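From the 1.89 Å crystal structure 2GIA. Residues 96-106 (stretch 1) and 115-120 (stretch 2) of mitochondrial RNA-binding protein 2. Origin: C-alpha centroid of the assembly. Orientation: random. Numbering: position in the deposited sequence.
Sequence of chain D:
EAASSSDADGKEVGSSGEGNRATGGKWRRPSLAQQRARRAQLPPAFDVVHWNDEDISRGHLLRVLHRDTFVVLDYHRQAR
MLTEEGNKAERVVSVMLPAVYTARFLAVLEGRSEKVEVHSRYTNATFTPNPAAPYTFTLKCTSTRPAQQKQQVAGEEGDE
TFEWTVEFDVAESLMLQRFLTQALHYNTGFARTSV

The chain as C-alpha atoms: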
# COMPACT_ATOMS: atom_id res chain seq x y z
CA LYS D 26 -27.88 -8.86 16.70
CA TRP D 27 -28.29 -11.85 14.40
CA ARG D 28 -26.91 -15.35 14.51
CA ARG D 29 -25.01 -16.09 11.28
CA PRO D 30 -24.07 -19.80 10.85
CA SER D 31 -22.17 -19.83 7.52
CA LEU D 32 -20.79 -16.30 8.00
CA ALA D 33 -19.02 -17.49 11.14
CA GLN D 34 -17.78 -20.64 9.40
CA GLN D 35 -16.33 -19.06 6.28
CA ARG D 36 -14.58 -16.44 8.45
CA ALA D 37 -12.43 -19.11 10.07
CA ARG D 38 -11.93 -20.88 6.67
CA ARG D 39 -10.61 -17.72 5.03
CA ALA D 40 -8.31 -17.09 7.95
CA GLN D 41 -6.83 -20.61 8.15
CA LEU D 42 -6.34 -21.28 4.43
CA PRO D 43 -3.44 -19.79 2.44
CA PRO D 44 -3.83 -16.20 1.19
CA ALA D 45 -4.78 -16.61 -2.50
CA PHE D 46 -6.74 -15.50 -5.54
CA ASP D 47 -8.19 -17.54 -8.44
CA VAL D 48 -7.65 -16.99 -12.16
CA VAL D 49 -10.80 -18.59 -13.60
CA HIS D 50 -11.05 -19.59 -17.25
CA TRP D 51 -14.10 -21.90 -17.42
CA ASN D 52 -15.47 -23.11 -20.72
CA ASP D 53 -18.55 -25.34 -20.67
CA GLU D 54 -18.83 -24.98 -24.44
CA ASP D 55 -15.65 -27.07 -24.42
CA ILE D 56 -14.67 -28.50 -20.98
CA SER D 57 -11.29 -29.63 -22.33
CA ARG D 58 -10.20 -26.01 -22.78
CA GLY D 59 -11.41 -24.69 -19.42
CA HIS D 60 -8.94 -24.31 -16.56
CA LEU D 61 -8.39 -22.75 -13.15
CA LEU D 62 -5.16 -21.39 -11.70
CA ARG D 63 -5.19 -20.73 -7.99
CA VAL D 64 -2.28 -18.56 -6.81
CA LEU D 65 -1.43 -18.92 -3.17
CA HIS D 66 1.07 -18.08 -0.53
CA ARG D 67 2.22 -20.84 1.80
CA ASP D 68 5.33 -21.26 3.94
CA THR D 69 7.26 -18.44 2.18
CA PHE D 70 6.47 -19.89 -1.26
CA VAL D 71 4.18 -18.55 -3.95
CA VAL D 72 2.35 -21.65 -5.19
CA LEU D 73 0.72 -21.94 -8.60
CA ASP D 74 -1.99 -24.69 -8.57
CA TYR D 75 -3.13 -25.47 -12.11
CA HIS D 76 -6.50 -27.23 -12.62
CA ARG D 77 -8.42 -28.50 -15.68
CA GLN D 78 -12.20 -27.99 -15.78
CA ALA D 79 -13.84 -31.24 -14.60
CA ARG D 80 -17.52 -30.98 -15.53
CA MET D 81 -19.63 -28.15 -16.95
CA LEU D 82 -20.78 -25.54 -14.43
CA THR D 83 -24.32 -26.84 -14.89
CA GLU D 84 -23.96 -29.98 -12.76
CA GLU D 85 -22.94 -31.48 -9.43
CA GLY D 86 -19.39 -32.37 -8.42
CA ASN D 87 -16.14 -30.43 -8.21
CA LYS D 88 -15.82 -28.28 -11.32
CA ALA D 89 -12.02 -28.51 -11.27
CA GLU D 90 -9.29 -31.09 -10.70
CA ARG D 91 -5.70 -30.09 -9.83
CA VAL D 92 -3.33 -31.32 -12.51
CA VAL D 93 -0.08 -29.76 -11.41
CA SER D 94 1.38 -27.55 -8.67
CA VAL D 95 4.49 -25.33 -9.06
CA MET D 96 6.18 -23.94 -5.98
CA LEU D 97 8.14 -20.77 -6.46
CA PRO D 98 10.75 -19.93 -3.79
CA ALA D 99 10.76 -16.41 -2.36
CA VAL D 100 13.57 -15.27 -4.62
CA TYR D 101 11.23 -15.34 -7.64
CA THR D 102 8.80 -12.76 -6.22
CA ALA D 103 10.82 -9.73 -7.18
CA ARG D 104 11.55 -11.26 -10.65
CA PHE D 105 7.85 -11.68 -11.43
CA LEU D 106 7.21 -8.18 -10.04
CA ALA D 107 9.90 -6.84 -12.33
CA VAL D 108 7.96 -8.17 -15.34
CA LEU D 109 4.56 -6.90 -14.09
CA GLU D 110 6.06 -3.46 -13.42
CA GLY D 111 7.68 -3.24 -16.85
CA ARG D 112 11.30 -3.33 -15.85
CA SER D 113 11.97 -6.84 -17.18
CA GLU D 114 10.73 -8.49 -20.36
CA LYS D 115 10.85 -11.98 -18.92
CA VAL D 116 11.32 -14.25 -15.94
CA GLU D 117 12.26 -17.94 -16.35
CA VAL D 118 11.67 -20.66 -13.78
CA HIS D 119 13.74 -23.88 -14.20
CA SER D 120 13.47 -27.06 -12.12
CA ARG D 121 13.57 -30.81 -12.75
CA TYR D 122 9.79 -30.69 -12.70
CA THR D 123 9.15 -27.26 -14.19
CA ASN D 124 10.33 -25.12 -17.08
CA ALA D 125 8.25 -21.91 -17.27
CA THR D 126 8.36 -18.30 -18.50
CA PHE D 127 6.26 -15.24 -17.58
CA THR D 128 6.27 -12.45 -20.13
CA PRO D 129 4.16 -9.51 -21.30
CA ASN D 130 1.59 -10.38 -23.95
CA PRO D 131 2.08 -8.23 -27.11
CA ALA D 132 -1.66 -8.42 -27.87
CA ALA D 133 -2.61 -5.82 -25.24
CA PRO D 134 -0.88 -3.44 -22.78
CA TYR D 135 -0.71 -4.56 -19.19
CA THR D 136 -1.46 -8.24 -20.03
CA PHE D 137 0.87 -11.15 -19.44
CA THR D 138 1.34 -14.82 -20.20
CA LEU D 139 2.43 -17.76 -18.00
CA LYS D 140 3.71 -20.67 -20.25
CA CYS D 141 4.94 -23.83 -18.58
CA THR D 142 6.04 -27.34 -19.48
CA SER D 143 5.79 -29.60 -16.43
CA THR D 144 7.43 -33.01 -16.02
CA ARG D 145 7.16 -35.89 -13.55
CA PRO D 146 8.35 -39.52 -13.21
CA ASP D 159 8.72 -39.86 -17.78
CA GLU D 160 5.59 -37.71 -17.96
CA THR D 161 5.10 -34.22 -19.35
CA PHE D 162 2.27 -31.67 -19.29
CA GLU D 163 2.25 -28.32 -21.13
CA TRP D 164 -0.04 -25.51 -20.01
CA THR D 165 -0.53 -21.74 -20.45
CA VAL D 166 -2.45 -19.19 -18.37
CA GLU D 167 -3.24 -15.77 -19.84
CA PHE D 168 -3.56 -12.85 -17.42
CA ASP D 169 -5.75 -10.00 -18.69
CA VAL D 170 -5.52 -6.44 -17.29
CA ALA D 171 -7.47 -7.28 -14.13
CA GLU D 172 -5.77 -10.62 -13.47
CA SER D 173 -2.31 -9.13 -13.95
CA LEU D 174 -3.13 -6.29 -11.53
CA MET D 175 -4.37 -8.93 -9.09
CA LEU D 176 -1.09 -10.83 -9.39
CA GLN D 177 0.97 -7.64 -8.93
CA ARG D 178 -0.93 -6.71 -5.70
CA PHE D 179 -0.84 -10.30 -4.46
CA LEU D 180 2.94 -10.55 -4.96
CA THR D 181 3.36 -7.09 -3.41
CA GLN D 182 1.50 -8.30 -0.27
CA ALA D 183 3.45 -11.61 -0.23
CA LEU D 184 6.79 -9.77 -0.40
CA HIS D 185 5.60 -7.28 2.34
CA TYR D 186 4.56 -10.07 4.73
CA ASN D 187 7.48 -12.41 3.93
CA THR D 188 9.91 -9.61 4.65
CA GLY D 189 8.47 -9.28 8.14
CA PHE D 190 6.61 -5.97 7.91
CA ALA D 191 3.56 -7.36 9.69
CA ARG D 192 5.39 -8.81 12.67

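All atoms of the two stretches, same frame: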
# COMPACT_ATOMS: atom_id res chain seq x y z
N MET D 96 5.88 -24.73 -7.15
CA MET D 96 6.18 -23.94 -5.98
C MET D 96 7.35 -23.06 -6.29
O MET D 96 8.42 -23.54 -6.63
CB MET D 96 6.48 -24.83 -4.80
CG MET D 96 5.34 -25.75 -4.45
SD MET D 96 5.48 -26.23 -2.72
CE MET D 96 7.22 -26.77 -2.62
N LEU D 97 7.12 -21.76 -6.18
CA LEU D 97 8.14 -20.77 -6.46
C LEU D 97 8.72 -20.24 -5.16
O LEU D 97 8.01 -19.67 -4.33
CB LEU D 97 7.54 -19.58 -7.22
CG LEU D 97 6.68 -19.79 -8.48
CD1 LEU D 97 6.04 -18.46 -8.86
CD2 LEU D 97 7.53 -20.32 -9.62
N PRO D 98 10.04 -20.40 -4.98
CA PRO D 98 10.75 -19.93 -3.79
C PRO D 98 10.66 -18.40 -3.76
O PRO D 98 10.48 -17.76 -4.81
CB PRO D 98 12.19 -20.37 -4.03
CG PRO D 98 12.07 -21.46 -5.03
CD PRO D 98 10.96 -21.03 -5.93
N ALA D 99 10.85 -17.84 -2.58
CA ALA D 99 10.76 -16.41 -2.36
C ALA D 99 11.59 -15.56 -3.29
O ALA D 99 11.20 -14.44 -3.61
CB ALA D 99 11.10 -16.09 -0.92
N VAL D 100 12.73 -16.07 -3.74
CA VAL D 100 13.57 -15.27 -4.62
C VAL D 100 12.89 -14.90 -5.94
O VAL D 100 13.26 -13.89 -6.55
CB VAL D 100 14.91 -16.01 -4.93
CG1 VAL D 100 14.63 -17.31 -5.68
CG2 VAL D 100 15.82 -15.11 -5.75
N TYR D 101 11.91 -15.68 -6.39
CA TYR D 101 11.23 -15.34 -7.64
C TYR D 101 10.22 -14.18 -7.52
O TYR D 101 9.78 -13.64 -8.52
CB TYR D 101 10.46 -16.54 -8.18
CG TYR D 101 11.32 -17.54 -8.92
CD1 TYR D 101 11.93 -17.19 -10.12
CD2 TYR D 101 11.56 -18.80 -8.38
CE1 TYR D 101 12.79 -18.07 -10.79
CE2 TYR D 101 12.43 -19.71 -9.04
CZ TYR D 101 13.03 -19.33 -10.24
OH TYR D 101 13.90 -20.18 -10.91
N THR D 102 9.83 -13.80 -6.31
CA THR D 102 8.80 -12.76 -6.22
C THR D 102 9.18 -11.47 -6.91
O THR D 102 8.42 -10.95 -7.76
CB THR D 102 8.45 -12.49 -4.76
OG1 THR D 102 8.11 -13.75 -4.16
CG2 THR D 102 7.23 -11.51 -4.64
N ALA D 103 10.35 -10.96 -6.57
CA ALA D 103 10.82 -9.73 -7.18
C ALA D 103 11.02 -9.88 -8.69
O ALA D 103 10.88 -8.89 -9.41
CB ALA D 103 12.13 -9.27 -6.48
N ARG D 104 11.35 -11.08 -9.19
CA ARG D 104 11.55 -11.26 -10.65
C ARG D 104 10.24 -11.21 -11.41
O ARG D 104 10.20 -10.70 -12.52
CB ARG D 104 12.26 -12.59 -10.98
CG ARG D 104 13.73 -12.57 -10.47
CD ARG D 104 14.45 -13.89 -10.81
NE ARG D 104 15.82 -13.89 -10.33
CZ ARG D 104 16.89 -13.53 -11.05
NH1 ARG D 104 16.77 -13.12 -12.32
NH2 ARG D 104 18.09 -13.59 -10.50
N PHE D 105 9.18 -11.77 -10.82
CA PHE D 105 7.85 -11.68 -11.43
C PHE D 105 7.40 -10.22 -11.34
O PHE D 105 6.85 -9.69 -12.30
CB PHE D 105 6.87 -12.58 -10.69
CG PHE D 105 6.81 -14.00 -11.25
CD1 PHE D 105 5.77 -14.37 -12.10
CD2 PHE D 105 7.79 -14.92 -10.94
CE1 PHE D 105 5.73 -15.68 -12.65
CE2 PHE D 105 7.77 -16.23 -11.47
CZ PHE D 105 6.74 -16.60 -12.32
N LEU D 106 7.62 -9.58 -10.19
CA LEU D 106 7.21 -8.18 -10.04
C LEU D 106 7.90 -7.34 -11.09
O LEU D 106 7.30 -6.41 -11.68
CB LEU D 106 7.52 -7.64 -8.60
CG LEU D 106 6.49 -8.17 -7.58
CD1 LEU D 106 7.00 -7.89 -6.14
CD2 LEU D 106 5.11 -7.49 -7.79
N LYS D 115 11.09 -10.57 -19.18
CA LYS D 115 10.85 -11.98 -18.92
C LYS D 115 11.44 -12.53 -17.64
O LYS D 115 12.45 -12.05 -17.15
CB LYS D 115 11.40 -12.84 -20.10
CG LYS D 115 11.49 -14.34 -19.76
CD LYS D 115 11.72 -15.22 -21.00
CE LYS D 115 13.13 -15.11 -21.55
NZ LYS D 115 13.45 -13.76 -22.06
N VAL D 116 10.79 -13.57 -17.11
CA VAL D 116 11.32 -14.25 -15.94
C VAL D 116 11.17 -15.73 -16.28
O VAL D 116 10.11 -16.17 -16.72
CB VAL D 116 10.56 -13.94 -14.61
CG1 VAL D 116 9.04 -14.20 -14.74
CG2 VAL D 116 11.12 -14.83 -13.50
N GLU D 117 12.25 -16.49 -16.08
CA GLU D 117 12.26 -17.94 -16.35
C GLU D 117 12.39 -18.73 -15.07
O GLU D 117 13.17 -18.38 -14.20
CB GLU D 117 13.43 -18.31 -17.25
CG GLU D 117 13.28 -17.85 -18.68
CD GLU D 117 14.40 -18.38 -19.56
OE1 GLU D 117 14.76 -19.56 -19.37
OE2 GLU D 117 14.90 -17.64 -20.43
N VAL D 118 11.61 -19.79 -14.95
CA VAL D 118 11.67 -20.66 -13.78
C VAL D 118 12.12 -22.02 -14.33
O VAL D 118 11.50 -22.55 -15.25
CB VAL D 118 10.27 -20.84 -13.14
CG1 VAL D 118 10.40 -21.61 -11.84
CG2 VAL D 118 9.60 -19.47 -12.93
N HIS D 119 13.20 -22.57 -13.77
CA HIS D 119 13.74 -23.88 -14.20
C HIS D 119 13.95 -24.81 -13.02
O HIS D 119 14.61 -24.45 -12.04
CB HIS D 119 15.09 -23.73 -14.91
CG HIS D 119 15.03 -22.92 -16.17
ND1 HIS D 119 14.43 -23.38 -17.32
CD2 HIS D 119 15.48 -21.67 -16.45
CE1 HIS D 119 14.51 -22.45 -18.26
NE2 HIS D 119 15.15 -21.40 -17.75
N SER D 120 13.38 -26.00 -13.13
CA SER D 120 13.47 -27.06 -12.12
C SER D 120 13.46 -28.39 -12.86
O SER D 120 13.33 -28.42 -14.08
CB SER D 120 12.28 -27.00 -11.16
OG SER D 120 12.49 -26.00 -10.18
O HOH W 1 12.51 -10.66 -14.17

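The most unusual feature of this contact is a methyl group centred almost perfectly on an aromatic ring: V116 CG1 lies 3.9 Å from the centroid of the F105 ring (CG, CD1, CD2, CE1, CE2, CZ) and only 3° off the ring normal, the geometry of a CH-pi interaction. The same ring meets V118 differently, with F105 CE2 4.0 Å from V118 CG2 near the ring plane, so one phenyl group uses a face for one valine and its edge for the next.

Helix 101-106 passes strand 116-119 at a closest axial approach of 8.7 Å, with N-to-C directions 145° apart, roughly antiparallel. No hydrogen bond joins the stretches directly; the direct contact is mostly apolar side-chain packing, and 319 Å² is buried, both sides summed. Strand alternation turns the CA-to-CB bonds of V116 and V118 toward the helical stretch and those of E117 and H119 away. On the helix, the CA-to-CB bond of F105 points away, yet its ring end comes nearer, with chi1 at -90°.

The CA-to-CB bond of Y101 points toward the strand, and its side chain spans several residues. Its CZ lies 3.8 Å from V118 CG1, its CD1 4.2 Å from V116 CG2, and its CE1 3.4 Å from E117 O. V118 CG2 sits over one face of the tyrosine ring. Y101 OH approaches H119 N at 3.8 Å without bonding, leaving that buried amide without a partner in the model.

Buried L97 also contributes: its CD2 meets V118 CG1 at 3.9 Å. At the margin, R104 CB packs against V116 CG2 at 3.6 Å before the extended arginine leads its charged end away. One water provides a polar link, donating to R104 O at 2.8 Å and, at a longer 3.3 Å, to K115 O.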